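Local structure of delta-1-pyrroline-5-carboxylate dehydrogenase, mitochondrial (Mus musculus, 4E3X) at residues A49-L54 with E382-F387; K146-Q151 with I156-D161; E35-F40 with A162-I167; H89-F94 with A238-Y243. The protein catalyses the NAD-dependent oxidation of L-glutamate gamma-semialdehyde to L-glutamate, the second step of proline degradation in mitochondria. All blocks are in the same frame, centred on the assembly; numbering follows the deposited sequence.

Contact 1 of 4, residues A49-L54 with E382-F387; sequences ALQKAL and EDFGTF
Phe384 reaches from a loop to helix 45-55 and meets Leu50, Gln51 and Leu54 there. Its CB points at the helix. CG stands anti to the carbonyl carbon (chi1 -76°), which sends the ring outward from the turn with CZ leading. Along one side of the ring, CE1 lies 3.9 Å from Leu54 CD1. At the tip, CZ is 3.8 Å from the same methyl, which sits at the ring edge and in its plane. CZ also lies 4.3 Å from Leu50 CD2, which approaches obliquely. On the other side, CE2 is 4.2 Å from Gln51 NE2. That amide is turned 41° from the ring plane. The backbone that carries Phe384 is a type I turn from Asp383 to Thr386. Asp383 OD1 accepts from Gly385 N in an Asx turn (2.8 Å). Asp383 O takes both Thr386 N and Thr386 OG1, the hydroxyl at 2.7 Å. Val155 of helix 155-180 and Tyr561 of the second subunit also pack on Phe384. The contact across the segments is therefore mainly apolar: two leucines hold the ring tip by van der Waals contact, while the polar bonds of Asp383 shape the turn that presents it.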
loop_
_atom_site.group_PDB
_atom_site.type_symbol
_atom_site.label_atom_id
_atom_site.label_comp_id
_atom_site.label_asym_id
_atom_site.label_seq_id
_atom_site.Cartn_x
_atom_site.Cartn_y
_atom_site.Cartn_z
ATOM N N ALA B 49 32.039 17.297 -22.801
ATOM C CA ALA B 49 32.197 16.645 -21.504
ATOM C C ALA B 49 31.954 15.147 -21.601
ATOM O O ALA B 49 32.674 14.354 -20.997
ATOM C CB ALA B 49 31.267 17.272 -20.467
ATOM N N LEU B 50 30.938 14.761 -22.370
ATOM C CA LEU B 50 30.613 13.350 -22.536
ATOM C C LEU B 50 31.706 12.609 -23.310
ATOM O O LEU B 50 32.080 11.490 -22.946
ATOM C CB LEU B 50 29.248 13.173 -23.207
ATOM C CG LEU B 50 28.800 11.722 -23.399
ATOM C CD1 LEU B 50 28.809 10.950 -22.071
ATOM C CD2 LEU B 50 27.422 11.675 -24.051
ATOM N N GLN B 51 32.219 13.224 -24.372
ATOM C CA GLN B 51 33.301 12.602 -25.121
ATOM C C GLN B 51 34.515 12.348 -24.226
ATOM O O GLN B 51 35.144 11.298 -24.314
ATOM C CB GLN B 51 33.670 13.445 -26.345
ATOM C CG GLN B 51 32.631 13.352 -27.451
ATOM C CD GLN B 51 32.847 14.348 -28.575
ATOM O OE1 GLN B 51 33.653 15.273 -28.461
ATOM N NE2 GLN B 51 32.120 14.162 -29.670
ATOM N N LYS B 52 34.816 13.297 -23.342
ATOM C CA LYS B 52 35.903 13.130 -22.388
ATOM C C LYS B 52 35.609 11.993 -21.410
ATOM O O LYS B 52 36.472 11.166 -21.128
ATOM C CB LYS B 52 36.156 14.435 -21.629
ATOM N N ALA B 53 34.385 11.953 -20.895
ATOM C CA ALA B 53 34.001 10.909 -19.949
ATOM C C ALA B 53 34.031 9.513 -20.580
ATOM O O ALA B 53 34.376 8.536 -19.921
ATOM C CB ALA B 53 32.637 11.202 -19.349
ATOM N N LEU B 54 33.668 9.421 -21.855
ATOM C CA LEU B 54 33.740 8.150 -22.571
ATOM C C LEU B 54 35.187 7.727 -22.749
ATOM O O LEU B 54 35.532 6.555 -22.583
ATOM C CB LEU B 54 33.059 8.258 -23.932
ATOM C CG LEU B 54 31.533 8.338 -23.865
ATOM C CD1 LEU B 54 30.958 8.777 -25.210
ATOM C CD2 LEU B 54 30.947 7.001 -23.436
ATOM N N GLU B 382 31.442 5.302 -29.970
ATOM C CA GLU B 382 32.259 5.688 -31.114
ATOM C C GLU B 382 31.457 6.424 -32.175
ATOM O O GLU B 382 31.971 7.322 -32.849
ATOM C CB GLU B 382 32.928 4.461 -31.731
ATOM C CG GLU B 382 33.865 3.726 -30.792
ATOM C CD GLU B 382 34.936 4.621 -30.199
ATOM O OE1 GLU B 382 35.541 5.409 -30.962
ATOM O OE2 GLU B 382 35.168 4.532 -28.968
ATOM N N ASP B 383 30.198 6.034 -32.327
ATOM C CA ASP B 383 29.351 6.579 -33.378
ATOM C C ASP B 383 28.064 7.139 -32.783
ATOM O O ASP B 383 27.136 6.390 -32.468
ATOM C CB ASP B 383 29.028 5.485 -34.397
ATOM C CG ASP B 383 28.333 6.016 -35.641
ATOM O OD1 ASP B 383 27.919 7.195 -35.655
ATOM O OD2 ASP B 383 28.193 5.242 -36.609
ATOM N N PHE B 384 28.005 8.458 -32.642
ATOM C CA PHE B 384 26.813 9.105 -32.105
ATOM C C PHE B 384 25.640 9.070 -33.085
ATOM O O PHE B 384 24.535 9.485 -32.739
ATOM C CB PHE B 384 27.104 10.546 -31.666
ATOM C CG PHE B 384 27.845 10.649 -30.357
ATOM C CD1 PHE B 384 28.320 9.517 -29.716
ATOM C CD2 PHE B 384 28.054 11.885 -29.763
ATOM C CE1 PHE B 384 29.000 9.617 -28.509
ATOM C CE2 PHE B 384 28.730 11.993 -28.558
ATOM C CZ PHE B 384 29.203 10.856 -27.929
ATOM N N GLY B 385 25.879 8.581 -34.302
ATOM C CA GLY B 385 24.803 8.376 -35.264
ATOM C C GLY B 385 24.022 7.092 -35.010
ATOM O O GLY B 385 23.004 6.831 -35.650
ATOM N N THR B 386 24.503 6.290 -34.064
ATOM C CA THR B 386 23.867 5.026 -33.702
ATOM C C THR B 386 22.431 5.231 -33.208
ATOM O O THR B 386 22.189 6.056 -32.329
ATOM C CB THR B 386 24.693 4.321 -32.595
ATOM O OG1 THR B 386 25.988 3.980 -33.114
ATOM C CG2 THR B 386 23.995 3.072 -32.109
ATOM N N PHE B 387 21.472 4.491 -33.762
ATOM C CA PHE B 387 20.112 4.557 -33.231
ATOM C C PHE B 387 19.979 3.721 -31.966
ATOM O O PHE B 387 19.428 4.184 -30.969
ATOM C CB PHE B 387 19.050 4.149 -34.256
ATOM C CG PHE B 387 17.643 4.400 -33.779
ATOM C CD1 PHE B 387 17.238 5.678 -33.428
ATOM C CD2 PHE B 387 16.740 3.359 -33.650
ATOM C CE1 PHE B 387 15.949 5.917 -32.971
ATOM C CE2 PHE B 387 15.448 3.592 -33.199
ATOM C CZ PHE B 387 15.053 4.871 -32.860
#

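Contact 2 of 4, residues K146-Q151 with I156-D161; sequences KTMVGQ and IQAEID
The carboxylate of Asp161 is the flat group that meets Thr147. The methyl CG2 of Thr147 lies 4.0 Å from Asp161 OD2, well out of the carboxylate plane and beyond the oxygen. The polar bonds of this carboxylate go to other residues. OD1 accepts from Ala214 N. OD2 accepts from Thr213 N and forms a salt bridge with Lys153. The buried charge is thus held at the start of helix 213-225. Thr147 has CG2 anti to its own nitrogen, with OG1 beside that nitrogen (chi1 -60°). OG1 is hydrogen-bonded to Val143 O and to Thr213 OG1, which leaves the methyl to face helix 155-180. CG2 also lies 4.3 Å from Ala158 CB. This small side chain is touched a second time by Met148, whose CG comes to 3.7 Å from Ala158 CB. The helix axes pass 9.2 Å apart at 121°, with Ala158 facing Thr147 and Met148 between them. Near Asp161 the helix widens into a pi-type turn, and the bond from Asp161 N to Gln157 O is weak (3.4 Å). The arrangement is two successive helices joined by a short turn. Its Asp161 side chain is about 7 Å from that of Asn211, the probable transition-state stabiliser, so this helix pair borders the aldehyde dehydrogenase active site.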
loop_
_atom_site.group_PDB
_atom_site.type_symbol
_atom_site.label_atom_id
_atom_site.label_comp_id
_atom_site.label_asym_id
_atom_site.label_seq_id
_atom_site.Cartn_x
_atom_site.Cartn_y
_atom_site.Cartn_z
ATOM N N LYS B 146 29.063 6.011 -18.085
ATOM C CA LYS B 146 29.064 4.699 -17.453
ATOM C C LYS B 146 27.831 3.889 -17.851
ATOM O O LYS B 146 27.896 2.671 -17.959
ATOM C CB LYS B 146 29.176 4.837 -15.934
ATOM C CG LYS B 146 30.561 5.304 -15.516
ATOM C CD LYS B 146 30.714 5.491 -14.015
ATOM C CE LYS B 146 32.150 5.842 -13.683
ATOM N NZ LYS B 146 32.354 6.079 -12.226
ATOM N N THR B 147 26.717 4.575 -18.073
ATOM C CA THR B 147 25.499 3.924 -18.529
ATOM C C THR B 147 25.632 3.517 -20.008
ATOM O O THR B 147 25.197 2.436 -20.419
ATOM C CB THR B 147 24.285 4.848 -18.293
ATOM O OG1 THR B 147 24.175 5.135 -16.888
ATOM C CG2 THR B 147 22.995 4.202 -18.762
ATOM N N MET B 148 26.258 4.369 -20.814
ATOM C CA MET B 148 26.513 4.019 -22.214
ATOM C C MET B 148 27.428 2.812 -22.339
ATOM O O MET B 148 27.116 1.844 -23.033
ATOM C CB MET B 148 27.136 5.203 -22.954
ATOM C CG MET B 148 26.198 6.391 -23.124
ATOM S SD MET B 148 26.960 7.777 -23.991
ATOM C CE MET B 148 27.268 7.030 -25.587
ATOM N N VAL B 149 28.573 2.877 -21.674
ATOM C CA VAL B 149 29.584 1.844 -21.846
ATOM C C VAL B 149 29.210 0.545 -21.141
ATOM O O VAL B 149 29.464 -0.541 -21.658
ATOM C CB VAL B 149 30.973 2.353 -21.404
ATOM C CG1 VAL B 149 31.994 1.227 -21.368
ATOM C CG2 VAL B 149 31.435 3.469 -22.324
ATOM N N GLY B 150 28.583 0.661 -19.975
ATOM C CA GLY B 150 28.253 -0.518 -19.197
ATOM C C GLY B 150 26.925 -1.160 -19.555
ATOM O O GLY B 150 26.781 -2.375 -19.432
ATOM N N GLN B 151 25.954 -0.362 -19.992
ATOM C CA GLN B 151 24.626 -0.886 -20.317
ATOM C C GLN B 151 24.297 -0.812 -21.812
ATOM O O GLN B 151 23.261 -1.312 -22.239
ATOM C CB GLN B 151 23.540 -0.195 -19.485
ATOM C CG GLN B 151 23.545 -0.583 -18.018
ATOM C CD GLN B 151 23.317 0.613 -17.118
ATOM O OE1 GLN B 151 24.263 1.275 -16.700
ATOM N NE2 GLN B 151 22.057 0.911 -16.832
ATOM N N ILE B 156 21.401 9.724 -26.052
ATOM C CA ILE B 156 20.107 10.224 -25.620
ATOM C C ILE B 156 19.416 9.277 -24.645
ATOM O O ILE B 156 18.760 9.734 -23.716
ATOM C CB ILE B 156 19.178 10.566 -26.809
ATOM C CG1 ILE B 156 17.885 11.234 -26.323
ATOM C CG2 ILE B 156 18.852 9.327 -27.633
ATOM C CD1 ILE B 156 18.112 12.460 -25.455
ATOM N N GLN B 157 19.566 7.966 -24.833
ATOM C CA GLN B 157 18.955 7.036 -23.895
ATOM C C GLN B 157 19.617 7.152 -22.520
ATOM O O GLN B 157 18.953 7.064 -21.496
ATOM C CB GLN B 157 18.991 5.600 -24.425
ATOM C CG GLN B 157 18.019 5.349 -25.577
ATOM C CD GLN B 157 16.590 5.699 -25.211
ATOM O OE1 GLN B 157 16.067 5.235 -24.199
ATOM N NE2 GLN B 157 15.957 6.537 -26.025
ATOM N N ALA B 158 20.923 7.391 -22.495
ATOM C CA ALA B 158 21.602 7.585 -21.220
ATOM C C ALA B 158 21.144 8.892 -20.574
ATOM O O ALA B 158 20.893 8.951 -19.371
ATOM C CB ALA B 158 23.093 7.584 -21.422
ATOM N N GLU B 159 21.025 9.936 -21.389
ATOM C CA GLU B 159 20.631 11.259 -20.914
ATOM C C GLU B 159 19.260 11.271 -20.250
ATOM O O GLU B 159 19.094 11.858 -19.181
ATOM C CB GLU B 159 20.678 12.276 -22.060
ATOM C CG GLU B 159 19.916 13.568 -21.806
ATOM C CD GLU B 159 20.616 14.529 -20.851
ATOM O OE1 GLU B 159 21.675 14.180 -20.282
ATOM O OE2 GLU B 159 20.096 15.648 -20.677
ATOM N N ILE B 160 18.278 10.629 -20.871
ATOM C CA ILE B 160 16.940 10.627 -20.291
ATOM C C ILE B 160 16.831 9.763 -19.041
ATOM O O ILE B 160 15.898 9.933 -18.262
ATOM C CB ILE B 160 15.839 10.238 -21.303
ATOM C CG1 ILE B 160 15.946 8.768 -21.713
ATOM C CG2 ILE B 160 15.867 11.172 -22.509
ATOM C CD1 ILE B 160 14.865 8.334 -22.696
ATOM N N ASP B 161 17.801 8.869 -18.851
ATOM C CA ASP B 161 17.804 7.901 -17.759
ATOM C C ASP B 161 18.714 8.344 -16.605
ATOM O O ASP B 161 18.233 8.799 -15.561
ATOM C CB ASP B 161 18.240 6.532 -18.319
ATOM C CG ASP B 161 18.548 5.497 -17.238
ATOM O OD1 ASP B 161 18.106 5.670 -16.086
ATOM O OD2 ASP B 161 19.237 4.497 -17.558
#

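Contact 3 of 4, residues E35-F40 with A162-I167; sequences EPILAF and AAAELI
Glu35 lies across Ile167, and Ile37 touches Ala164. Glu35 CB is 3.8 Å from Ile167 CG2. Its chain then bends at chi2 (74°), which lays the rest over the isoleucine. Glu35 CG is 3.8 Å from Ile167 CD1. Glu35 OE1 is 3.7 Å from Ile167 CG2. The two side chains cross at a slant. Glu35 CB also rests 4.2 Å from Ala164 CA. The end of Ile37 presses closely on the helix, with CD1 only 3.4 Å from Ala164 CB. That is tighter than usual for two carbons. The next shell fixes the carboxylate. OE1 pairs with Arg171, while OE2 takes Ser136 OG and Arg140. The backbone is tied as well, because Glu35 N bonds to Asp168 OD1. A leucine in place of Glu35 would probably leave Arg140, Arg171 and Ser136 without this carboxylate and tie the chain less firmly to the helices. Helix 121-136 packs on Ile167 too, through Ala132 and Leu135. The arrangement is an N-terminal arm laid along helix 155-180. Glu165 points away from the arm and touches a bound proline, so the same helix turn serves a ligand pocket.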
loop_
_atom_site.group_PDB
_atom_site.type_symbol
_atom_site.label_atom_id
_atom_site.label_comp_id
_atom_site.label_asym_id
_atom_site.label_seq_id
_atom_site.Cartn_x
_atom_site.Cartn_y
_atom_site.Cartn_z
ATOM N N GLU B 35 14.274 18.172 -14.867
ATOM C CA GLU B 35 15.610 18.425 -15.391
ATOM C C GLU B 35 15.560 18.516 -16.915
ATOM O O GLU B 35 15.077 17.602 -17.578
ATOM C CB GLU B 35 16.551 17.300 -14.967
ATOM C CG GLU B 35 17.972 17.464 -15.485
ATOM C CD GLU B 35 18.756 18.554 -14.765
ATOM O OE1 GLU B 35 18.274 19.081 -13.738
ATOM O OE2 GLU B 35 19.872 18.875 -15.224
ATOM N N PRO B 36 16.029 19.637 -17.483
ATOM C CA PRO B 36 15.992 19.744 -18.947
ATOM C C PRO B 36 16.883 18.720 -19.651
ATOM O O PRO B 36 17.984 18.414 -19.195
ATOM C CB PRO B 36 16.510 21.165 -19.211
ATOM C CG PRO B 36 16.171 21.927 -17.956
ATOM C CD PRO B 36 16.380 20.921 -16.846
ATOM N N ILE B 37 16.382 18.190 -20.760
ATOM C CA ILE B 37 17.132 17.259 -21.594
ATOM C C ILE B 37 18.087 18.040 -22.486
ATOM O O ILE B 37 17.673 18.962 -23.194
ATOM C CB ILE B 37 16.176 16.427 -22.470
ATOM C CG1 ILE B 37 15.242 15.600 -21.593
ATOM C CG2 ILE B 37 16.954 15.509 -23.390
ATOM C CD1 ILE B 37 15.974 14.542 -20.845
ATOM N N LEU B 38 19.369 17.686 -22.437
ATOM C CA LEU B 38 20.377 18.382 -23.233
ATOM C C LEU B 38 20.434 17.829 -24.652
ATOM O O LEU B 38 20.020 16.697 -24.898
ATOM C CB LEU B 38 21.753 18.277 -22.569
ATOM C CG LEU B 38 21.818 18.699 -21.101
ATOM C CD1 LEU B 38 23.246 18.626 -20.573
ATOM C CD2 LEU B 38 21.247 20.096 -20.911
ATOM N N ALA B 39 20.959 18.627 -25.578
ATOM C CA ALA B 39 20.931 18.278 -27.002
ATOM C C ALA B 39 22.193 17.576 -27.509
ATOM O O ALA B 39 22.135 16.844 -28.494
ATOM C CB ALA B 39 20.649 19.515 -27.846
ATOM N N PHE B 40 23.328 17.823 -26.857
ATOM C CA PHE B 40 24.613 17.240 -27.252
ATOM C C PHE B 40 24.991 17.545 -28.699
ATOM O O PHE B 40 25.608 16.723 -29.375
ATOM C CB PHE B 40 24.638 15.728 -26.987
ATOM C CG PHE B 40 24.443 15.376 -25.540
ATOM C CD1 PHE B 40 25.528 15.178 -24.703
ATOM C CD2 PHE B 40 23.169 15.276 -25.008
ATOM C CE1 PHE B 40 25.338 14.879 -23.366
ATOM C CE2 PHE B 40 22.979 14.980 -23.679
ATOM C CZ PHE B 40 24.063 14.781 -22.857
ATOM N N ALA B 162 20.026 8.194 -16.790
ATOM C CA ALA B 162 20.990 8.417 -15.708
ATOM C C ALA B 162 21.046 9.864 -15.261
ATOM O O ALA B 162 21.394 10.156 -14.118
ATOM C CB ALA B 162 22.373 7.942 -16.120
ATOM N N ALA B 163 20.731 10.776 -16.172
ATOM C CA ALA B 163 20.609 12.167 -15.786
ATOM C C ALA B 163 19.152 12.494 -15.470
ATOM O O ALA B 163 18.759 12.481 -14.314
ATOM C CB ALA B 163 21.173 13.090 -16.860
ATOM N N ALA B 164 18.340 12.747 -16.492
ATOM C CA ALA B 164 17.025 13.341 -16.269
ATOM C C ALA B 164 16.118 12.568 -15.318
ATOM O O ALA B 164 15.641 13.133 -14.346
ATOM C CB ALA B 164 16.314 13.588 -17.578
ATOM N N GLU B 165 15.882 11.285 -15.573
ATOM C CA GLU B 165 14.945 10.554 -14.730
ATOM C C GLU B 165 15.445 10.416 -13.295
ATOM O O GLU B 165 14.675 10.584 -12.355
ATOM C CB GLU B 165 14.622 9.178 -15.309
ATOM C CG GLU B 165 13.456 8.520 -14.596
ATOM C CD GLU B 165 12.971 7.272 -15.297
ATOM O OE1 GLU B 165 13.809 6.555 -15.881
ATOM O OE2 GLU B 165 11.750 7.011 -15.270
ATOM N N LEU B 166 16.728 10.105 -13.133
ATOM C CA LEU B 166 17.298 9.930 -11.801
ATOM C C LEU B 166 17.253 11.237 -11.007
ATOM O O LEU B 166 16.829 11.275 -9.849
ATOM C CB LEU B 166 18.736 9.424 -11.917
ATOM C CG LEU B 166 19.444 9.244 -10.575
ATOM C CD1 LEU B 166 18.621 8.371 -9.642
ATOM C CD2 LEU B 166 20.818 8.637 -10.803
ATOM N N ILE B 167 17.681 12.312 -11.654
ATOM C CA ILE B 167 17.616 13.634 -11.055
ATOM C C ILE B 167 16.175 13.983 -10.664
ATOM O O ILE B 167 15.917 14.462 -9.552
ATOM C CB ILE B 167 18.183 14.691 -12.024
ATOM C CG1 ILE B 167 19.706 14.545 -12.147
ATOM C CG2 ILE B 167 17.825 16.099 -11.580
ATOM C CD1 ILE B 167 20.269 15.257 -13.375
#

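Contact 4 of 4, residues H89-F94 with A238-Y243; sequences HKVAKF and AMLASY
Just before Met239 and Leu240, which carry the contact with strand 89-94, Ala238 O takes two bonds from Ser242. Ser242 OG gives one at 2.8 Å, from 48° above the carbonyl plane, and Ser242 N gives the other at 3.0 Å. They secure the first turn of helix 239-251, with Ala238 at its N-cap. Leu240 points at the strand and crosses Val91 at about a right angle. Its CD2 is 4.1 Å from Val91 CG2, and its CD1 is 3.7 Å from Val91 O. The strand belongs to a mixed four-stranded sheet lying against this helix; Val91 and Ala92 form a classic beta bulge opposite Gln81. Gln81 OE1 bonds to Leu240 N. The helix follows strand 230-233, whose NAD-binding Lys233 has its side chain about 7 Å from that of Met239. Bent at chi2 and chi3, Met239 covers one Phe94 ring face with CG and CE, its sulfur farther above it, a Met-aromatic contact. Met239 CG is 3.9 Å from Phe94 CG, and CE sits 4.1 Å from the ring centroid in a CH-pi contact. A serine in place of Phe94 would probably open a gap under Met239 and leave its thioether freer to turn.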
loop_
_atom_site.group_PDB
_atom_site.type_symbol
_atom_site.label_atom_id
_atom_site.label_comp_id
_atom_site.label_asym_id
_atom_site.label_seq_id
_atom_site.Cartn_x
_atom_site.Cartn_y
_atom_site.Cartn_z
ATOM N N HIS B 89 35.617 -6.055 -23.390
ATOM C CA HIS B 89 35.872 -5.003 -22.409
ATOM C C HIS B 89 35.153 -5.322 -21.099
ATOM O O HIS B 89 33.931 -5.258 -21.015
ATOM C CB HIS B 89 35.422 -3.636 -22.958
ATOM C CG HIS B 89 35.708 -2.476 -22.047
ATOM N ND1 HIS B 89 35.178 -1.221 -22.268
ATOM C CD2 HIS B 89 36.470 -2.371 -20.929
ATOM C CE1 HIS B 89 35.595 -0.396 -21.322
ATOM N NE2 HIS B 89 36.375 -1.071 -20.494
ATOM N N LYS B 90 35.921 -5.675 -20.077
ATOM C CA LYS B 90 35.374 -5.832 -18.741
ATOM C C LYS B 90 35.348 -4.454 -18.105
ATOM O O LYS B 90 36.395 -3.912 -17.755
ATOM C CB LYS B 90 36.245 -6.782 -17.924
ATOM C CG LYS B 90 36.232 -8.207 -18.445
ATOM C CD LYS B 90 37.309 -9.049 -17.782
ATOM C CE LYS B 90 37.176 -10.514 -18.151
ATOM N NZ LYS B 90 37.392 -10.739 -19.603
ATOM N N VAL B 91 34.159 -3.871 -17.976
ATOM C CA VAL B 91 34.065 -2.501 -17.482
ATOM C C VAL B 91 34.159 -2.421 -15.966
ATOM O O VAL B 91 34.533 -1.389 -15.406
ATOM C CB VAL B 91 32.797 -1.775 -17.998
ATOM C CG1 VAL B 91 32.683 -1.925 -19.513
ATOM C CG2 VAL B 91 31.539 -2.294 -17.301
ATOM N N ALA B 92 33.826 -3.520 -15.299
ATOM C CA ALA B 92 33.920 -3.568 -13.848
ATOM C C ALA B 92 34.217 -4.981 -13.385
ATOM O O ALA B 92 33.779 -5.958 -14.013
ATOM C CB ALA B 92 32.636 -3.044 -13.189
ATOM N N LYS B 93 34.977 -5.068 -12.296
ATOM C CA LYS B 93 35.186 -6.300 -11.554
ATOM C C LYS B 93 34.564 -6.060 -10.196
ATOM O O LYS B 93 34.908 -5.097 -9.517
ATOM C CB LYS B 93 36.680 -6.585 -11.395
ATOM C CG LYS B 93 36.958 -7.868 -10.622
ATOM C CD LYS B 93 38.420 -8.273 -10.649
ATOM C CE LYS B 93 39.254 -7.398 -9.758
ATOM N NZ LYS B 93 40.650 -7.926 -9.645
ATOM N N PHE B 94 33.624 -6.911 -9.809
ATOM C CA PHE B 94 32.937 -6.729 -8.539
ATOM C C PHE B 94 32.838 -8.080 -7.861
ATOM O O PHE B 94 33.435 -9.044 -8.326
ATOM C CB PHE B 94 31.576 -6.018 -8.726
ATOM C CG PHE B 94 30.556 -6.802 -9.516
ATOM C CD1 PHE B 94 29.553 -7.500 -8.862
ATOM C CD2 PHE B 94 30.565 -6.800 -10.908
ATOM C CE1 PHE B 94 28.596 -8.206 -9.570
ATOM C CE2 PHE B 94 29.608 -7.508 -11.633
ATOM C CZ PHE B 94 28.617 -8.208 -10.960
ATOM N N ALA B 238 24.471 -3.547 -14.697
ATOM C CA ALA B 238 24.495 -2.087 -14.568
ATOM C C ALA B 238 25.384 -1.657 -13.404
ATOM O O ALA B 238 25.201 -0.575 -12.847
ATOM C CB ALA B 238 23.084 -1.530 -14.381
ATOM N N MET B 239 26.347 -2.500 -13.038
ATOM C CA MET B 239 27.124 -2.251 -11.823
ATOM C C MET B 239 27.917 -0.938 -11.844
ATOM O O MET B 239 27.936 -0.199 -10.849
ATOM C CB MET B 239 28.046 -3.436 -11.549
ATOM C CG MET B 239 28.657 -3.449 -10.159
ATOM S SD MET B 239 27.403 -3.537 -8.869
ATOM C CE MET B 239 26.454 -4.940 -9.394
ATOM N N LEU B 240 28.591 -0.676 -12.958
ATOM C CA LEU B 240 29.445 0.497 -13.085
ATOM C C LEU B 240 28.670 1.795 -12.810
ATOM O O LEU B 240 29.071 2.605 -11.969
ATOM C CB LEU B 240 30.059 0.523 -14.486
ATOM C CG LEU B 240 31.098 1.606 -14.766
ATOM C CD1 LEU B 240 32.393 1.346 -13.995
ATOM C CD2 LEU B 240 31.359 1.700 -16.274
ATOM N N ALA B 241 27.541 1.984 -13.491
ATOM C CA ALA B 241 26.744 3.180 -13.257
ATOM C C ALA B 241 26.072 3.179 -11.885
ATOM O O ALA B 241 25.934 4.232 -11.260
ATOM C CB ALA B 241 25.706 3.367 -14.356
ATOM N N SER B 242 25.657 2.005 -11.410
ATOM C CA SER B 242 24.996 1.933 -10.109
ATOM C C SER B 242 25.928 2.363 -8.984
ATOM O O SER B 242 25.519 3.089 -8.074
ATOM C CB SER B 242 24.471 0.524 -9.838
ATOM O OG SER B 242 23.466 0.182 -10.770
ATOM N N TYR B 243 27.178 1.908 -9.034
ATOM C CA TYR B 243 28.145 2.313 -8.018
ATOM C C TYR B 243 28.444 3.811 -8.107
ATOM O O TYR B 243 28.663 4.463 -7.083
ATOM C CB TYR B 243 29.432 1.496 -8.138
ATOM C CG TYR B 243 30.381 1.675 -6.978
ATOM C CD1 TYR B 243 31.699 2.067 -7.181
ATOM C CD2 TYR B 243 29.965 1.430 -5.675
ATOM C CE1 TYR B 243 32.578 2.218 -6.108
ATOM C CE2 TYR B 243 30.829 1.584 -4.604
ATOM C CZ TYR B 243 32.128 1.968 -4.821
ATOM O OH TYR B 243 32.960 2.103 -3.729
#

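How the contacts relate
The four contacts lie around helix 140-151. Contact 2 joins it to helix 155-180, and contact 3 lays the N-terminal arm on that second helix. Their centres are about 11 Å apart, and Glu159 binds Leu38 N across them. The centres of contacts 1 and 2 are about 10 Å apart, those of contacts 4 and 2 about 13 Å. Val149 meets both Leu54 and Val91. Contact 4 touches neither contact 1 nor contact 3. Along the chain, 35-40 and 49-54 come first, then 89-94, the two helices and 238-243; 382-387 comes last. Parts far apart in sequence thus meet round helices 140-151 and 155-180, with the four-stranded sheet at contact 4 and the second subunit at contact 1.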